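Local coordinates for ABC transporter substrate-binding protein (Streptococcus pneumoniae, PDB 4OHN), which binds histidine in a cleft between two lobes and probably delivers it to an ABC transporter for uptake into the cell, at residues Ile178-Val181 and Tyr182-Tyr186; Thr27-Pro30 and Met31-Gln35. All coordinates share one frame; numbering follows the deposited sequence. Where two conformers were deposited one is given.

Contact 1 of 2, residues Ile178-Val181 and Tyr182-Tyr186. With HIS (histidine), chain B; ACT (acetate ion), chain C.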
loop_
_atom_site.group_PDB
_atom_site.type_symbol
_atom_site.label_atom_id
_atom_site.label_comp_id
_atom_site.label_asym_id
_atom_site.label_seq_id
_atom_site.Cartn_x
_atom_site.Cartn_y
_atom_site.Cartn_z
ATOM N N ILE A 178 0.188 -5.916 -9.158
ATOM C CA ILE A 178 -0.454 -4.886 -8.347
ATOM C C ILE A 178 -1.079 -5.477 -7.085
ATOM O O ILE A 178 -1.450 -6.648 -7.042
ATOM C CB ILE A 178 -1.506 -4.133 -9.210
ATOM C CG1 ILE A 178 -2.178 -2.985 -8.446
ATOM C CG2 ILE A 178 -2.533 -5.093 -9.770
ATOM C CD1 ILE A 178 -3.014 -2.075 -9.347
ATOM N N ASP A 179 -1.201 -4.676 -6.038
ATOM C CA ASP A 179 -1.882 -5.088 -4.827
ATOM C C ASP A 179 -3.339 -5.445 -5.081
ATOM O O ASP A 179 -4.066 -4.695 -5.723
ATOM C CB ASP A 179 -1.817 -3.958 -3.785
ATOM C CG ASP A 179 -0.418 -3.513 -3.520
ATOM O OD1 ASP A 179 0.192 -2.925 -4.418
ATOM O OD2 ASP A 179 0.064 -3.759 -2.402
ATOM N N ARG A 180 -3.790 -6.571 -4.530
ATOM C CA ARG A 180 -5.171 -6.998 -4.689
ATOM C C ARG A 180 -6.147 -5.975 -4.123
ATOM O O ARG A 180 -7.185 -5.728 -4.705
ATOM C CB ARG A 180 -5.385 -8.376 -4.066
ATOM C CG ARG A 180 -6.701 -9.057 -4.477
ATOM C CD ARG A 180 -6.692 -10.531 -4.038
ATOM N NE ARG A 180 -7.548 -11.385 -4.852
ATOM C CZ ARG A 180 -7.465 -12.713 -4.874
ATOM N NH1 ARG A 180 -6.556 -13.333 -4.140
ATOM N NH2 ARG A 180 -8.285 -13.421 -5.635
ATOM N N VAL A 181 -5.837 -5.358 -2.982
ATOM C CA VAL A 181 -6.792 -4.405 -2.414
ATOM C C VAL A 181 -7.021 -3.244 -3.355
ATOM O O VAL A 181 -8.127 -2.745 -3.485
ATOM C CB VAL A 181 -6.390 -3.835 -1.030
ATOM C CG1 VAL A 181 -6.271 -4.951 -0.004
ATOM C CG2 VAL A 181 -5.113 -2.981 -1.113
ATOM N N TYR A 182 -5.967 -2.807 -4.024
ATOM C CA TYR A 182 -6.132 -1.723 -4.980
ATOM C C TYR A 182 -6.956 -2.184 -6.176
ATOM O O TYR A 182 -7.929 -1.538 -6.559
ATOM C CB TYR A 182 -4.755 -1.206 -5.404
ATOM C CG TYR A 182 -4.753 -0.028 -6.355
ATOM C CD1 TYR A 182 -4.149 1.166 -6.031
ATOM C CD2 TYR A 182 -5.355 -0.100 -7.587
ATOM C CE1 TYR A 182 -4.160 2.236 -6.927
ATOM C CE2 TYR A 182 -5.370 0.929 -8.431
ATOM C CZ TYR A 182 -4.790 2.086 -8.116
ATOM O OH TYR A 182 -4.840 3.117 -9.062
ATOM N N ALA A 183 -6.558 -3.300 -6.781
ATOM C CA ALA A 183 -7.240 -3.774 -7.975
ATOM C C ALA A 183 -8.722 -3.952 -7.728
ATOM O O ALA A 183 -9.543 -3.485 -8.541
ATOM C CB ALA A 183 -6.612 -5.082 -8.453
ATOM N N ASN A 184 -9.090 -4.602 -6.628
ATOM C CA ASN A 184 -10.510 -4.863 -6.329
ATOM C C ASN A 184 -11.289 -3.553 -6.215
ATOM O O ASN A 184 -12.361 -3.395 -6.804
ATOM C CB ASN A 184 -10.666 -5.631 -5.012
ATOM C CG ASN A 184 -10.286 -7.104 -5.109
ATOM O OD1 ASN A 184 -10.199 -7.671 -6.189
ATOM N ND2 ASN A 184 -10.096 -7.738 -3.948
ATOM N N TYR A 185 -10.764 -2.594 -5.461
ATOM C CA TYR A 185 -11.484 -1.350 -5.252
ATOM C C TYR A 185 -11.559 -0.521 -6.539
ATOM O O TYR A 185 -12.625 -0.010 -6.910
ATOM C CB TYR A 185 -10.838 -0.529 -4.122
ATOM C CG TYR A 185 -11.608 0.715 -3.785
ATOM C CD1 TYR A 185 -11.399 1.890 -4.487
ATOM C CD2 TYR A 185 -12.555 0.712 -2.770
ATOM C CE1 TYR A 185 -12.112 3.030 -4.217
ATOM C CE2 TYR A 185 -13.270 1.843 -2.480
ATOM C CZ TYR A 185 -13.040 3.008 -3.196
ATOM O OH TYR A 185 -13.754 4.152 -2.894
ATOM N N TYR A 186 -10.417 -0.370 -7.195
ATOM C CA TYR A 186 -10.344 0.427 -8.414
ATOM C C TYR A 186 -11.295 -0.094 -9.477
ATOM O O TYR A 186 -12.052 0.667 -10.089
ATOM C CB TYR A 186 -8.918 0.391 -8.949
ATOM C CG TYR A 186 -8.765 1.042 -10.313
ATOM C CD1 TYR A 186 -9.038 0.335 -11.470
ATOM C CD2 TYR A 186 -8.330 2.337 -10.435
ATOM C CE1 TYR A 186 -8.917 0.920 -12.723
ATOM C CE2 TYR A 186 -8.197 2.939 -11.697
ATOM C CZ TYR A 186 -8.498 2.215 -12.828
ATOM O OH TYR A 186 -8.358 2.808 -14.070
HETATM N N HIS B . 1.852 -2.284 -1.028
HETATM C CA HIS B . 2.837 -1.743 -1.996
HETATM C C HIS B . 4.026 -1.146 -1.277
HETATM O O HIS B . 4.033 -1.121 -0.025
HETATM C CB HIS B . 2.194 -0.771 -3.014
HETATM C CG HIS B . 1.888 0.618 -2.536
HETATM N ND1 HIS B . 2.029 1.709 -3.379
HETATM C CD2 HIS B . 1.366 1.105 -1.383
HETATM C CE1 HIS B . 1.639 2.801 -2.751
HETATM N NE2 HIS B . 1.224 2.463 -1.540
HETATM O OXT HIS B . 4.962 -0.715 -1.983
HETATM C C ACT C . -9.087 0.448 -16.682
HETATM O O ACT C . -9.714 0.061 -17.698
HETATM O OXT ACT C . -9.486 1.509 -16.146
HETATM C CH3 ACT C . -7.938 -0.345 -16.157
HETATM O O HOH W 1 -9.485 -10.403 -6.470
#
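Ile-178 and Tyr-182 form the tight side of this local contact. The CD1 methyl of Ile-178 reaches CD2 of the Tyr-182 ring at 3.5 Å, meeting it obliquely, and the two side chains cross at about a right angle. With CG anti to the backbone N (chi1 -177°), the Tyr-182 ring leaves the helix, and its hydroxyl is hydrogen-bonded to Asn-162 of helix 161-169, so a buried aromatic keeps its polar end satisfied. Ala-183 CB lies more loosely against Ile-178 CG2, at 4.3 Å.

Here, in a family 3 solute-binding protein, strand 175-179 runs directly into helix 180-189, with Asp-179 at the N-cap position. Its carbonyl O accepts from Ala-183 N at 3.0 Å (174° at the hydrogen), and Arg-180 O accepts from Asn-184 N at 2.9 Å. The Asp-179 carboxylate makes no capping bond; as part of the histidine pocket, its OD2 instead takes the amino N of the ligand at 2.7 Å, a partner that would probably favour the charged carboxylate.

The other side is looser and wetter. The extended Arg-180 chain passes Asn-184, where Arg-180 CG is 3.7 Å from Asn-184 ND2 and the guanidinium and amide planes stand 48° apart. One water bridges them, accepting from Arg-180 NE at 2.7 Å and donating to Asn-184 OD1 at 2.8 Å. Further along, Tyr-186 OH donates to OXT of an acetate, probably from the crystallisation liquor.

Contact 2 of 2, residues Thr27-Pro30 and Met31-Gln35; sequences TFVP and MGFAQ. With HIS (histidine), chain B.
The Phe-28 ring carries the imidazole of the bound histidine on one face, with the ligand's CD2 over the ring centre 3.5 Å above its plane, while Met-31 comes to its edge, CG standing 3.6 Å from CD2 of Phe-28. The Phe-33 ring is met over one face by Val-29: CG1 lies 3.8 Å from the ring centroid, a CH-pi contact offset toward the rim. Phe-33 takes up this position because CG sits between the backbone N and carbonyl carbon (chi1 63°), which brings the ring back beside the turn, where CE2 also approaches Pro-30 CA at 4.0 Å.

Between the two rings the chain reverses. The peptide bond before Pro-30 is cis, a geometry proline tolerates better than other residues, and Phe-28 to Met-31 form a type VI beta turn. Phe-28 O is gripped twice: Met-31 N donates at 2.9 Å in the carbonyl plane, on a lone pair but rather bent (136°), and Gly-32 N donates at 3.1 Å in a straighter bond (171°). The Met-31 chain, bent at its second and third torsions, runs beside the Pro-30 ring in the same direction, SD 4.0 Å from Pro-30 CD.

This turn joins the weakly bonded strand 27-28 to strand 32-34, which pairs with strand 40-41. Phe-161 of helix 161-169 touches Phe-28, Tyr-185 of helix 180-189 touches Phe-33, and Phe-244 of helix 235-244 covers Pro-30 and Met-31.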
loop_
_atom_site.group_PDB
_atom_site.type_symbol
_atom_site.label_atom_id
_atom_site.label_comp_id
_atom_site.label_asym_id
_atom_site.label_seq_id
_atom_site.Cartn_x
_atom_site.Cartn_y
_atom_site.Cartn_z
ATOM N N THR A 27 -2.569 8.259 -4.856
ATOM C CA THR A 27 -3.403 7.484 -5.764
ATOM C C THR A 27 -3.755 6.105 -5.223
ATOM O O THR A 27 -4.490 5.381 -5.883
ATOM C CB THR A 27 -2.737 7.277 -7.135
ATOM O OG1 THR A 27 -1.592 6.406 -7.054
ATOM C CG2 THR A 27 -2.326 8.569 -7.774
ATOM N N PHE A 28 -3.243 5.714 -4.051
ATOM C CA PHE A 28 -3.340 4.303 -3.655
ATOM C C PHE A 28 -4.677 3.964 -2.977
ATOM O O PHE A 28 -4.795 3.914 -1.755
ATOM C CB PHE A 28 -2.145 3.887 -2.808
ATOM C CG PHE A 28 -1.998 2.382 -2.706
ATOM C CD1 PHE A 28 -1.495 1.657 -3.758
ATOM C CD2 PHE A 28 -2.394 1.704 -1.577
ATOM C CE1 PHE A 28 -1.380 0.284 -3.694
ATOM C CE2 PHE A 28 -2.279 0.322 -1.505
ATOM C CZ PHE A 28 -1.774 -0.388 -2.574
ATOM N N VAL A 29 -5.680 3.704 -3.800
ATOM C CA VAL A 29 -6.995 3.310 -3.322
ATOM C C VAL A 29 -6.953 1.890 -2.781
ATOM O O VAL A 29 -6.150 1.072 -3.219
ATOM C CB VAL A 29 -8.068 3.357 -4.435
ATOM C CG1 VAL A 29 -8.255 4.755 -4.972
ATOM C CG2 VAL A 29 -7.732 2.400 -5.603
ATOM N N PRO A 30 -7.820 1.561 -1.819
ATOM C CA PRO A 30 -8.704 2.446 -1.069
ATOM C C PRO A 30 -8.040 2.938 0.214
ATOM O O PRO A 30 -8.746 3.296 1.156
ATOM C CB PRO A 30 -9.852 1.510 -0.713
ATOM C CG PRO A 30 -9.164 0.225 -0.428
ATOM C CD PRO A 30 -7.958 0.166 -1.364
ATOM N N MET A 31 -6.710 2.959 0.263
ATOM C CA MET A 31 -6.015 3.211 1.528
ATOM C C MET A 31 -5.870 4.694 1.817
ATOM O O MET A 31 -6.141 5.149 2.936
ATOM C CB MET A 31 -4.646 2.525 1.506
ATOM C CG MET A 31 -4.686 1.022 1.132
ATOM S SD MET A 31 -5.881 0.035 2.089
ATOM C CE MET A 31 -5.053 -0.009 3.684
ATOM N N GLY A 32 -5.429 5.471 0.850
ATOM C CA GLY A 32 -5.298 6.902 1.026
ATOM C C GLY A 32 -5.134 7.528 -0.332
ATOM O O GLY A 32 -4.182 7.209 -1.040
ATOM N N PHE A 33 -6.079 8.374 -0.707
ATOM C CA PHE A 33 -6.138 8.847 -2.091
ATOM C C PHE A 33 -6.888 10.156 -2.210
ATOM O O PHE A 33 -7.747 10.485 -1.367
ATOM C CB PHE A 33 -6.775 7.778 -2.997
ATOM C CG PHE A 33 -8.210 7.463 -2.662
ATOM C CD1 PHE A 33 -9.254 8.098 -3.313
ATOM C CD2 PHE A 33 -8.536 6.521 -1.693
ATOM C CE1 PHE A 33 -10.569 7.792 -3.013
ATOM C CE2 PHE A 33 -9.845 6.219 -1.386
ATOM C CZ PHE A 33 -10.865 6.855 -2.043
ATOM N N ALA A 34 -6.563 10.921 -3.243
ATOM C CA ALA A 34 -7.251 12.152 -3.575
ATOM C C ALA A 34 -8.581 11.818 -4.207
ATOM O O ALA A 34 -8.660 11.087 -5.217
ATOM C CB ALA A 34 -6.419 12.980 -4.527
ATOM N N GLN A 35 -9.642 12.371 -3.621
ATOM C CA GLN A 35 -11.004 12.160 -4.097
ATOM C C GLN A 35 -11.387 13.128 -5.208
ATOM O O GLN A 35 -10.564 13.915 -5.677
ATOM C CB GLN A 35 -11.994 12.327 -2.952
ATOM C CG GLN A 35 -11.798 11.385 -1.805
ATOM C CD GLN A 35 -12.929 11.530 -0.829
ATOM O OE1 GLN A 35 -13.825 10.691 -0.783
ATOM N NE2 GLN A 35 -12.910 12.608 -0.062
HETATM N N HIS B . 1.852 -2.284 -1.028
HETATM C CA HIS B . 2.837 -1.743 -1.996
HETATM C C HIS B . 4.026 -1.146 -1.277
HETATM O O HIS B . 4.033 -1.121 -0.025
HETATM C CB HIS B . 2.194 -0.771 -3.014
HETATM C CG HIS B . 1.888 0.618 -2.536
HETATM N ND1 HIS B . 2.029 1.709 -3.379
HETATM C CD2 HIS B . 1.366 1.105 -1.383
HETATM C CE1 HIS B . 1.639 2.801 -2.751
HETATM N NE2 HIS B . 1.224 2.463 -1.540
HETATM O OXT HIS B . 4.962 -0.715 -1.983
#

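In the fold
Both contacts, about 11 Å apart between centres, share the bound histidine but serve it differently. Contact 1, at a strand-to-helix junction, supplies a carboxylate for its amino group; contact 2, a short hairpin turn, an aromatic face for its imidazole. They pack directly together: Tyr-182 CD1 lies 3.5 Å from Phe-28 CD1, and Tyr-185 CD2 is equally close to Pro-30 CB, consistent with a closed, ligand-bound cleft. Contact 1 runs from buried Ile-178, Tyr-182 and Ala-183 to exposed Asn-184, with a hydrated polar flank; in contact 2 no touching residue is exposed, and Phe-28, Pro-30, Met-31 and Gly-32 are buried. Its side-chain contacts are apolar, its polar bonds being backbone ones.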